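PDB 1M72: caspase-1 subunit p19/18 from Spodoptera frugiperda, which is a cysteine protease of the caspase family that probably takes part in the proteolytic cascade carrying out apoptosis. Local coordinates for residues C[35-40]-C[63-68]; C[41-44]-C[50-53]; C[103-108]-C[124-129]; C[130-133]-C[138-141]. All blocks are in the same frame, centred on the assembly; numbering follows the deposited sequence.

Contact 1: C[35-40]-C[63-68]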
loop_
_atom_site.group_PDB
_atom_site.type_symbol
_atom_site.label_atom_id
_atom_site.label_comp_id
_atom_site.label_asym_id
_atom_site.label_seq_id
_atom_site.Cartn_x
_atom_site.Cartn_y
_atom_site.Cartn_z
ATOM N N ALA C 35 4.034 -5.403 20.667
ATOM C CA ALA C 35 2.864 -4.802 20.029
ATOM C C ALA C 35 2.550 -3.563 20.897
ATOM O O ALA C 35 2.129 -3.680 22.054
ATOM C CB ALA C 35 1.683 -5.764 20.038
ATOM N N ILE C 36 2.780 -2.374 20.356
ATOM C CA ILE C 36 2.515 -1.150 21.117
ATOM C C ILE C 36 1.217 -0.513 20.630
ATOM O O ILE C 36 1.079 -0.225 19.454
ATOM C CB ILE C 36 3.571 -0.053 20.905
ATOM C CG1 ILE C 36 4.972 -0.571 21.095
ATOM C CG2 ILE C 36 3.298 1.080 21.861
ATOM C CD1 ILE C 36 5.982 0.544 20.790
ATOM N N ILE C 37 0.292 -0.271 21.542
ATOM C CA ILE C 37 -0.954 0.368 21.157
ATOM C C ILE C 37 -1.058 1.776 21.773
ATOM O O ILE C 37 -0.992 1.950 22.990
ATOM C CB ILE C 37 -2.157 -0.504 21.591
ATOM C CG1 ILE C 37 -2.065 -1.884 20.904
ATOM C CG2 ILE C 37 -3.462 0.196 21.231
ATOM C CD1 ILE C 37 -3.099 -2.964 21.409
ATOM N N PHE C 38 -1.160 2.790 20.941
ATOM C CA PHE C 38 -1.336 4.132 21.476
ATOM C C PHE C 38 -2.786 4.419 21.264
ATOM O O PHE C 38 -3.226 4.707 20.163
ATOM C CB PHE C 38 -0.485 5.163 20.742
ATOM C CG PHE C 38 0.970 4.920 20.891
ATOM C CD1 PHE C 38 1.652 4.134 19.962
ATOM C CD2 PHE C 38 1.668 5.456 21.972
ATOM C CE1 PHE C 38 3.018 3.878 20.092
ATOM C CE2 PHE C 38 3.040 5.218 22.131
ATOM C CZ PHE C 38 3.733 4.420 21.182
ATOM N N ASN C 39 -3.524 4.335 22.355
ATOM C CA ASN C 39 -4.975 4.543 22.369
ATOM C C ASN C 39 -5.293 5.920 22.919
ATOM O O ASN C 39 -4.918 6.228 24.072
ATOM C CB ASN C 39 -5.602 3.469 23.245
ATOM C CG ASN C 39 -7.074 3.522 23.223
ATOM O OD1 ASN C 39 -7.715 3.364 24.244
ATOM N ND2 ASN C 39 -7.633 3.756 22.055
ATOM N N HIS C 40 -5.996 6.724 22.115
ATOM C CA HIS C 40 -6.323 8.105 22.496
ATOM C C HIS C 40 -7.784 8.345 22.599
ATOM O O HIS C 40 -8.458 8.360 21.582
ATOM C CB HIS C 40 -5.779 9.097 21.478
ATOM C CG HIS C 40 -4.294 9.171 21.465
ATOM N ND1 HIS C 40 -3.583 9.934 22.368
ATOM C CD2 HIS C 40 -3.378 8.500 20.726
ATOM C CE1 HIS C 40 -2.291 9.728 22.188
ATOM N NE2 HIS C 40 -2.141 8.864 21.199
ATOM N N LYS C 63 -6.423 -8.128 23.025
ATOM C CA LYS C 63 -6.753 -9.518 23.257
ATOM C C LYS C 63 -6.342 -10.452 22.108
ATOM O O LYS C 63 -5.771 -11.533 22.336
ATOM C CB LYS C 63 -8.250 -9.672 23.525
ATOM C CG LYS C 63 -8.716 -11.125 23.539
ATOM C CD LYS C 63 -10.103 -11.313 24.218
ATOM C CE LYS C 63 -10.517 -12.818 24.229
ATOM N NZ LYS C 63 -11.758 -13.090 25.024
ATOM N N VAL C 64 -6.634 -10.060 20.877
ATOM C CA VAL C 64 -6.258 -10.935 19.795
ATOM C C VAL C 64 -4.734 -10.991 19.589
ATOM O O VAL C 64 -4.185 -12.059 19.322
ATOM C CB VAL C 64 -6.994 -10.580 18.489
ATOM C CG1 VAL C 64 -6.408 -9.278 17.864
ATOM C CG2 VAL C 64 -6.903 -11.774 17.534
ATOM N N LEU C 65 -4.034 -9.872 19.743
ATOM C CA LEU C 65 -2.594 -9.903 19.574
ATOM C C LEU C 65 -1.910 -10.766 20.674
ATOM O O LEU C 65 -0.845 -11.344 20.451
ATOM C CB LEU C 65 -2.033 -8.478 19.547
ATOM C CG LEU C 65 -2.613 -7.607 18.422
ATOM C CD1 LEU C 65 -2.062 -6.200 18.520
ATOM C CD2 LEU C 65 -2.266 -8.220 17.055
ATOM N N LYS C 66 -2.518 -10.879 21.846
ATOM C CA LYS C 66 -1.928 -11.704 22.891
ATOM C C LYS C 66 -2.047 -13.166 22.493
ATOM O O LYS C 66 -1.106 -13.931 22.641
ATOM C CB LYS C 66 -2.625 -11.476 24.244
ATOM C CG LYS C 66 -2.165 -10.238 24.938
ATOM C CD LYS C 66 -2.998 -9.936 26.183
ATOM C CE LYS C 66 -2.535 -8.611 26.785
ATOM N NZ LYS C 66 -3.195 -8.269 28.075
ATOM N N THR C 67 -3.198 -13.556 21.966
ATOM C CA THR C 67 -3.369 -14.943 21.567
ATOM C C THR C 67 -2.384 -15.330 20.442
ATOM O O THR C 67 -2.089 -16.505 20.240
ATOM C CB THR C 67 -4.824 -15.201 21.102
ATOM O OG1 THR C 67 -5.020 -14.660 19.796
ATOM C CG2 THR C 67 -5.814 -14.514 22.044
ATOM N N LEU C 68 -1.880 -14.328 19.722
ATOM C CA LEU C 68 -0.960 -14.543 18.618
ATOM C C LEU C 68 0.471 -14.502 19.122
ATOM O O LEU C 68 1.403 -14.663 18.349
ATOM C CB LEU C 68 -1.182 -13.478 17.522
ATOM C CG LEU C 68 -2.480 -13.631 16.693
ATOM C CD1 LEU C 68 -2.660 -12.455 15.760
ATOM C CD2 LEU C 68 -2.426 -14.922 15.849
#
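Leu65 turns CG beside its own backbone N and anti to the carbonyl carbon (chi1 -59°), and its nearly straight second torsion (177°) carries CD1 out of the helix toward the strand that holds Ala35 and Ile37. This one methyl serves both partners. Leu65 CD1 lies 4.1 Å from Ala35 CB, and Ile37, extended along its own chain, brings its CD1 to 4.5 Å from Leu65 CD1. Ala35 and Ile37, two apart on strand 31-39, face the helix together, while the Ile36 side chain between them points to the other side of the sheet, where it meets helix 80-92.

The small Ala35 lets the leucine come close to the strand backbone, Ala35 and Leu65 being the nearest alpha carbons at 7.5 Å; the longer Ile37 reaches the same branch. Two residues further on, where the helix ends, Thr67 OG1 donates a 2.8 Å bond back to Val64 O, a pairing that suits a threonine there. Strand 31-39, helix 54-67 and strand 70-76 form a beta-alpha-beta crossover in the mainly parallel sheet of the caspase core, and Leu65 also rests on Leu102 of strand 98-106.

No hydrogen bond joins the two segments. With all three touching residues buried and only 90 Å² buried between the segments, cohesion comes from dispersion and the exclusion of water, without the directional demands of polar partners.

Contact 2: C[41-44]-C[50-53]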
loop_
_atom_site.group_PDB
_atom_site.type_symbol
_atom_site.label_atom_id
_atom_site.label_comp_id
_atom_site.label_asym_id
_atom_site.label_seq_id
_atom_site.Cartn_x
_atom_site.Cartn_y
_atom_site.Cartn_z
ATOM N N GLU C 41 -8.275 8.569 23.815
ATOM C CA GLU C 41 -9.717 8.802 23.994
ATOM C C GLU C 41 -10.113 10.262 24.246
ATOM O O GLU C 41 -11.180 10.711 23.834
ATOM C CB GLU C 41 -10.264 7.924 25.140
ATOM C CG GLU C 41 -11.825 7.853 25.218
ATOM C CD GLU C 41 -12.336 6.910 26.325
ATOM O OE1 GLU C 41 -11.585 6.646 27.312
ATOM O OE2 GLU C 41 -13.493 6.441 26.209
ATOM N N HIS C 42 -9.228 11.000 24.888
ATOM C CA HIS C 42 -9.534 12.367 25.243
ATOM C C HIS C 42 -8.380 13.266 24.831
ATOM O O HIS C 42 -7.234 12.839 24.804
ATOM C CB HIS C 42 -9.792 12.395 26.753
ATOM C CG HIS C 42 -10.803 11.379 27.196
ATOM N ND1 HIS C 42 -10.496 10.342 28.063
ATOM C CD2 HIS C 42 -12.126 11.244 26.899
ATOM C CE1 HIS C 42 -11.590 9.623 28.285
ATOM N NE2 HIS C 42 -12.593 10.148 27.593
ATOM N N PHE C 43 -8.692 14.515 24.520
ATOM C CA PHE C 43 -7.697 15.467 24.051
ATOM C C PHE C 43 -7.711 16.822 24.753
ATOM O O PHE C 43 -8.779 17.324 25.088
ATOM C CB PHE C 43 -7.905 15.696 22.547
ATOM C CG PHE C 43 -7.892 14.416 21.738
ATOM C CD1 PHE C 43 -9.020 13.590 21.693
ATOM C CD2 PHE C 43 -6.708 13.983 21.114
ATOM C CE1 PHE C 43 -8.971 12.339 21.052
ATOM C CE2 PHE C 43 -6.651 12.748 20.471
ATOM C CZ PHE C 43 -7.784 11.912 20.440
ATOM N N ASP C 44 -6.526 17.413 24.940
ATOM C CA ASP C 44 -6.392 18.732 25.550
ATOM C C ASP C 44 -6.464 19.793 24.458
ATOM O O ASP C 44 -5.985 20.896 24.641
ATOM C CB ASP C 44 -5.062 18.892 26.308
ATOM C CG ASP C 44 -4.912 17.898 27.461
ATOM O OD1 ASP C 44 -5.940 17.432 27.998
ATOM O OD2 ASP C 44 -3.756 17.599 27.832
ATOM N N SER C 50 -14.267 13.707 22.349
ATOM C CA SER C 50 -13.757 12.437 22.829
ATOM C C SER C 50 -14.067 11.286 21.861
ATOM O O SER C 50 -15.058 11.296 21.113
ATOM C CB SER C 50 -14.256 12.159 24.235
ATOM O OG SER C 50 -13.468 12.921 25.137
ATOM N N ARG C 51 -13.179 10.312 21.839
ATOM C CA ARG C 51 -13.341 9.216 20.900
ATOM C C ARG C 51 -13.995 7.981 21.561
ATOM O O ARG C 51 -13.404 6.895 21.607
ATOM C CB ARG C 51 -11.949 8.886 20.275
ATOM C CG ARG C 51 -11.319 10.074 19.507
ATOM C CD ARG C 51 -10.062 9.693 18.656
ATOM N NE ARG C 51 -10.319 8.551 17.776
ATOM C CZ ARG C 51 -9.986 7.292 18.076
ATOM N NH1 ARG C 51 -9.371 7.023 19.222
ATOM N NH2 ARG C 51 -10.258 6.299 17.241
ATOM N N THR C 52 -15.220 8.165 22.066
ATOM C CA THR C 52 -15.949 7.089 22.735
ATOM C C THR C 52 -15.987 5.876 21.799
ATOM O O THR C 52 -16.259 6.019 20.597
ATOM C CB THR C 52 -17.394 7.519 23.120
ATOM O OG1 THR C 52 -17.378 8.831 23.718
ATOM C CG2 THR C 52 -17.980 6.509 24.120
ATOM N N GLY C 53 -15.660 4.706 22.351
ATOM C CA GLY C 53 -15.602 3.480 21.556
ATOM C C GLY C 53 -14.179 2.950 21.281
ATOM O O GLY C 53 -13.987 1.750 21.024
HETATM O O HOH W 1 -14.653 3.385 25.070
HETATM O O HOH W 2 -11.333 15.321 24.310
#
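The Phe43 ring meets Arg51 at its edge, near the ring plane: CE1 lies 3.6 Å from Arg51 CG, and CZ lies 3.6 Å from Arg51 CD. The aliphatic part of the arginine makes this contact, while its guanidinium is turned 80° from the phenyl plane. The same phenyl ring also meets the ring of His108, the probable catalytic histidine.

A bend at chi3 (52°) steers the arginine head away from Phe43: NE forms a salt bridge with an acidic side chain of the bound peptide and NH1 bonds to His40 O. This is the arrangement expected of an arginine in the S1 pocket of caspases, which take aspartate there.

Backbone joins the segments too, Arg51 N donating to Glu41 O at 2.9 Å; the bond is nearly straight (165° at the hydrogen) and arrives in the carbonyl plane on a lone pair. Water 1 accepts from Gly53 N and gives a weak bond to Glu41 OE2. At the backbone angles of Gly53 a beta carbon would press on Thr52 O.

Both segments belong to the loop between strand 31-39 and helix 54-67, so the strand runs out into 41-44 and the chain returns through 50-53 to the helix, with Gly53 as N-cap.

Contact 3: C[103-108]-C[124-129]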
loop_
_atom_site.group_PDB
_atom_site.type_symbol
_atom_site.label_atom_id
_atom_site.label_comp_id
_atom_site.label_asym_id
_atom_site.label_seq_id
_atom_site.Cartn_x
_atom_site.Cartn_y
_atom_site.Cartn_z
ATOM N N VAL C 103 2.993 -1.762 15.733
ATOM C CA VAL C 103 2.640 -0.517 16.411
ATOM C C VAL C 103 1.190 -0.182 15.931
ATOM O O VAL C 103 0.893 -0.296 14.735
ATOM C CB VAL C 103 3.593 0.643 15.997
ATOM C CG1 VAL C 103 3.159 1.932 16.646
ATOM C CG2 VAL C 103 5.022 0.323 16.338
ATOM N N ALA C 104 0.289 0.190 16.848
ATOM C CA ALA C 104 -1.073 0.588 16.467
ATOM C C ALA C 104 -1.394 1.987 17.050
ATOM O O ALA C 104 -0.976 2.337 18.158
ATOM C CB ALA C 104 -2.119 -0.456 16.974
ATOM N N VAL C 105 -2.129 2.794 16.311
ATOM C CA VAL C 105 -2.480 4.104 16.804
ATOM C C VAL C 105 -3.956 4.295 16.548
ATOM O O VAL C 105 -4.419 4.095 15.438
ATOM C CB VAL C 105 -1.650 5.215 16.102
ATOM C CG1 VAL C 105 -2.035 6.612 16.649
ATOM C CG2 VAL C 105 -0.185 4.986 16.342
ATOM N N LEU C 106 -4.692 4.657 17.597
ATOM C CA LEU C 106 -6.151 4.860 17.547
ATOM C C LEU C 106 -6.352 6.323 17.997
ATOM O O LEU C 106 -6.195 6.647 19.199
ATOM C CB LEU C 106 -6.833 3.905 18.532
ATOM C CG LEU C 106 -6.315 2.458 18.606
ATOM C CD1 LEU C 106 -7.032 1.733 19.768
ATOM C CD2 LEU C 106 -6.591 1.733 17.317
ATOM N N THR C 107 -6.700 7.201 17.051
ATOM C CA THR C 107 -6.788 8.634 17.380
ATOM C C THR C 107 -7.465 9.502 16.305
ATOM O O THR C 107 -8.060 8.977 15.366
ATOM C CB THR C 107 -5.340 9.160 17.658
ATOM O OG1 THR C 107 -5.399 10.476 18.205
ATOM C CG2 THR C 107 -4.492 9.189 16.371
ATOM N N HIS C 108 -7.429 10.827 16.472
ATOM C CA HIS C 108 -7.992 11.748 15.456
ATOM C C HIS C 108 -6.866 12.083 14.441
ATOM O O HIS C 108 -5.688 12.138 14.799
ATOM C CB HIS C 108 -8.442 13.083 16.060
ATOM C CG HIS C 108 -9.762 13.036 16.764
ATOM N ND1 HIS C 108 -10.944 12.747 16.115
ATOM C CD2 HIS C 108 -10.087 13.274 18.059
ATOM C CE1 HIS C 108 -11.941 12.811 16.980
ATOM N NE2 HIS C 108 -11.448 13.131 18.166
ATOM N N ASP C 124 4.569 9.503 9.726
ATOM C CA ASP C 124 5.910 8.984 9.386
ATOM C C ASP C 124 6.790 8.842 10.629
ATOM O O ASP C 124 7.740 8.041 10.661
ATOM C CB ASP C 124 6.622 9.907 8.389
ATOM C CG ASP C 124 5.912 9.954 7.049
ATOM O OD1 ASP C 124 6.575 9.645 6.025
ATOM O OD2 ASP C 124 4.685 10.289 7.022
ATOM N N ASN C 125 6.480 9.634 11.645
ATOM C CA ASN C 125 7.234 9.529 12.858
ATOM C C ASN C 125 7.140 8.152 13.478
ATOM O O ASN C 125 8.074 7.754 14.149
ATOM C CB ASN C 125 6.739 10.510 13.898
ATOM C CG ASN C 125 7.100 11.947 13.585
ATOM O OD1 ASN C 125 7.073 12.765 14.485
ATOM N ND2 ASN C 125 7.390 12.265 12.323
ATOM N N LEU C 126 6.029 7.433 13.274
ATOM C CA LEU C 126 5.858 6.112 13.890
ATOM C C LEU C 126 6.853 5.025 13.404
ATOM O O LEU C 126 7.332 4.225 14.199
ATOM C CB LEU C 126 4.395 5.629 13.709
ATOM C CG LEU C 126 3.401 6.569 14.381
ATOM C CD1 LEU C 126 2.046 6.399 13.714
ATOM C CD2 LEU C 126 3.389 6.360 15.972
ATOM N N TRP C 127 7.165 5.037 12.113
ATOM C CA TRP C 127 8.058 4.068 11.518
ATOM C C TRP C 127 9.483 4.575 11.188
ATOM O O TRP C 127 10.393 3.763 10.911
ATOM C CB TRP C 127 7.378 3.482 10.269
ATOM C CG TRP C 127 6.843 4.476 9.261
ATOM C CD1 TRP C 127 7.548 5.104 8.256
ATOM C CD2 TRP C 127 5.466 4.896 9.103
ATOM N NE1 TRP C 127 6.691 5.869 7.491
ATOM C CE2 TRP C 127 5.417 5.762 7.993
ATOM C CE3 TRP C 127 4.272 4.613 9.795
ATOM C CZ2 TRP C 127 4.215 6.362 7.553
ATOM C CZ3 TRP C 127 3.081 5.206 9.358
ATOM C CH2 TRP C 127 3.065 6.076 8.243
ATOM N N TYR C 128 9.684 5.895 11.280
ATOM C CA TYR C 128 10.970 6.502 10.984
ATOM C C TYR C 128 12.158 5.817 11.673
ATOM O O TYR C 128 13.169 5.507 11.014
ATOM C CB TYR C 128 10.950 7.989 11.383
ATOM C CG TYR C 128 12.297 8.680 11.307
ATOM C CD1 TYR C 128 12.857 9.060 10.064
ATOM C CD2 TYR C 128 13.030 8.939 12.478
ATOM C CE1 TYR C 128 14.136 9.688 10.004
ATOM C CE2 TYR C 128 14.283 9.557 12.429
ATOM C CZ TYR C 128 14.823 9.922 11.204
ATOM O OH TYR C 128 16.046 10.519 11.191
ATOM N N TYR C 129 12.049 5.605 12.983
ATOM C CA TYR C 129 13.114 4.974 13.777
ATOM C C TYR C 129 13.300 3.464 13.614
ATOM O O TYR C 129 14.162 2.866 14.274
ATOM C CB TYR C 129 12.900 5.237 15.279
ATOM C CG TYR C 129 12.795 6.699 15.650
ATOM C CD1 TYR C 129 11.545 7.323 15.737
ATOM C CD2 TYR C 129 13.944 7.469 15.898
ATOM C CE1 TYR C 129 11.435 8.667 16.063
ATOM C CE2 TYR C 129 13.845 8.823 16.219
ATOM C CZ TYR C 129 12.584 9.409 16.298
ATOM O OH TYR C 129 12.445 10.738 16.588
#
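Val103 and Val105 lie on an extended strand, and a short helical turn, loosely hydrogen-bonded, around residues 125-128 packs beside it, with Leu126 CA 7.8 Å from Val103 CA. Leu126 carries the contact alone on its side. Its fork straddles one methyl: Val105 CG2 sits 3.7 Å from Leu126 CD1 and 3.8 Å from Leu126 CD2. The valine meets it with the branch that stands anti to its carbonyl carbon, since CG1 has taken the place anti to the backbone N (chi1 -180°). Val103 CG1 adds a looser touch to Leu126 CD2 at 4.5 Å. Beta-branched residues suit the strand, and the longer leucine bridges the distance from the helix. All three touching residues are buried, and no hydrogen bond crosses between the segments, so the contact is purely apolar.

Strand 98-106 lies inside the sheet of the caspase core, between and parallel to 31-39 and 143-148. The valines also touch Phe38 of strand 31-39, whereas Ala104 faces helix 54-67 on the other side. Just past the strand comes His108, thought to act in catalysis as in related caspases; its ND1 makes a weak hydrogen bond to the backbone of the bound peptide, and its NE2 bonds to Lys49 O.

Next to Leu126 in the helical turn, Trp127 leans on Phe182, Ile184 and Phe186 of strand 182-186.

Contact 4: C[130-133]-C[138-141]. With EDO (1,2-ethanediol), chain H.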
loop_
_atom_site.group_PDB
_atom_site.type_symbol
_atom_site.label_atom_id
_atom_site.label_comp_id
_atom_site.label_asym_id
_atom_site.label_seq_id
_atom_site.Cartn_x
_atom_site.Cartn_y
_atom_site.Cartn_z
ATOM N N PHE C 130 12.499 2.829 12.767
ATOM C CA PHE C 130 12.644 1.404 12.628
ATOM C C PHE C 130 13.249 0.948 11.315
ATOM O O PHE C 130 13.227 -0.237 11.003
ATOM C CB PHE C 130 11.306 0.742 12.891
ATOM C CG PHE C 130 10.787 0.996 14.274
ATOM C CD1 PHE C 130 11.341 0.326 15.376
ATOM C CD2 PHE C 130 9.763 1.937 14.490
ATOM C CE1 PHE C 130 10.872 0.596 16.688
ATOM C CE2 PHE C 130 9.279 2.223 15.795
ATOM C CZ PHE C 130 9.824 1.561 16.896
ATOM N N THR C 131 13.782 1.876 10.526
ATOM C CA THR C 131 14.431 1.431 9.298
ATOM C C THR C 131 15.666 0.573 9.708
ATOM O O THR C 131 16.198 0.724 10.816
ATOM C CB THR C 131 14.805 2.631 8.386
ATOM O OG1 THR C 131 15.630 3.569 9.103
ATOM C CG2 THR C 131 13.503 3.316 7.844
ATOM N N ALA C 132 16.103 -0.341 8.854
ATOM C CA ALA C 132 17.218 -1.251 9.216
ATOM C C ALA C 132 18.490 -0.599 9.756
ATOM O O ALA C 132 19.155 -1.158 10.617
ATOM C CB ALA C 132 17.582 -2.150 8.043
ATOM N N ASP C 133 18.846 0.573 9.241
ATOM C CA ASP C 133 20.030 1.236 9.741
ATOM C C ASP C 133 19.848 1.714 11.190
ATOM O O ASP C 133 20.785 1.652 11.982
ATOM C CB ASP C 133 20.387 2.393 8.816
ATOM C CG ASP C 133 19.230 3.346 8.611
ATOM O OD1 ASP C 133 18.061 2.917 8.743
ATOM O OD2 ASP C 133 19.500 4.520 8.307
ATOM N N LEU C 138 15.839 -5.693 13.915
ATOM C CA LEU C 138 14.556 -6.038 13.307
ATOM C C LEU C 138 14.857 -6.065 11.811
ATOM O O LEU C 138 13.956 -6.177 10.980
ATOM C CB LEU C 138 13.451 -5.014 13.614
ATOM C CG LEU C 138 12.704 -4.966 14.965
ATOM C CD1 LEU C 138 11.844 -3.716 14.985
ATOM C CD2 LEU C 138 11.822 -6.215 15.191
ATOM N N ALA C 139 16.136 -5.975 11.456
ATOM C CA ALA C 139 16.480 -5.998 10.041
ATOM C C ALA C 139 16.116 -7.352 9.426
ATOM O O ALA C 139 16.498 -8.416 9.935
ATOM C CB ALA C 139 17.976 -5.698 9.830
ATOM N N GLY C 140 15.366 -7.282 8.332
ATOM C CA GLY C 140 14.939 -8.473 7.622
ATOM C C GLY C 140 13.651 -9.030 8.196
ATOM O O GLY C 140 13.136 -10.062 7.731
ATOM N N LYS C 141 13.147 -8.358 9.228
ATOM C CA LYS C 141 11.913 -8.778 9.892
ATOM C C LYS C 141 10.736 -7.812 9.628
ATOM O O LYS C 141 10.927 -6.619 9.433
ATOM C CB LYS C 141 12.160 -8.887 11.383
ATOM C CG LYS C 141 13.263 -9.861 11.712
ATOM C CD LYS C 141 13.428 -9.876 13.217
ATOM C CE LYS C 141 14.613 -10.682 13.671
ATOM N NZ LYS C 141 14.766 -10.424 15.129
HETATM C C1 EDO H . 12.513 -13.058 9.538
HETATM O O1 EDO H . 12.579 -12.718 8.168
HETATM C C2 EDO H . 11.152 -12.735 10.087
HETATM O O2 EDO H . 11.302 -12.472 11.465
#
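Ala132 and Ala139 touch through their methyls, CB to CB at 4.0 Å, while Phe130 CD1 lies 4.1 Å from Leu138 CD1. The phenylalanine and leucine run side by side and point the same way, the methyl coming up to the ring obliquely. Leu138 reaches it with CG anti to the carbonyl carbon (chi1 -78°) and the chain straight beyond. Alanines suit the first pair because the backbones come close there, Ala132 CA lying 4.9 Å from Ala139 CA; the bulkier pair fills the wider part. All four are buried, and no hydrogen bond crosses between the segments.

Residues 138-141 form a type II beta turn, closed by Lys141 N donating to Leu138 O at 2.9 Å. Gly140, with phi 87°, occupies the third position, where a side chain would press on the preceding carbonyl. The turn belongs to the loop that leads from helix 125-128 into strand 143-148 of the caspase core. In segment 130-133, Thr131 OG1 donates to the syn lone pair of Asp133 OD1, at a modelled length of 2.5 Å that is doubtfully short.

Further out, Phe130 packs on helix 80-92, and the alanines meet the second subunit: Ala132 against its Ile159, Ala139 against its Leu161. Lys141 NZ donates to the carbonyl oxygens of Thr137 and Ala98. A 1,2-ethanediol, most likely picked up from the crystallisation medium, donates its O1 to Gly140 O at 2.7 Å and rests its O2 3.3 Å from Lys141 CG; it is also hydrogen-bonded to Asn26 O and Asp99 O.

Overall arrangement
Contacts 1 and 3 are built on adjacent parallel strands, joined by backbone pairs such as Ile36 O with Ala104 N (2.8 Å), and their helices cover different faces of the one sheet. Contact 2 is nested in the loop that contact 1 closes. It meets contact 3 at the probable active site, where Phe43 CE1 comes 3.3 Å from His108 CD2, and the Arg51 side chain is about 8 Å from that of Cys150 by nearest approach. Contact 4 continues directly from contact 3 in the chain but lies well away from the catalytic end: its centre is 33 Å from that of contact 2, across the middle of the chain, beside the second subunit.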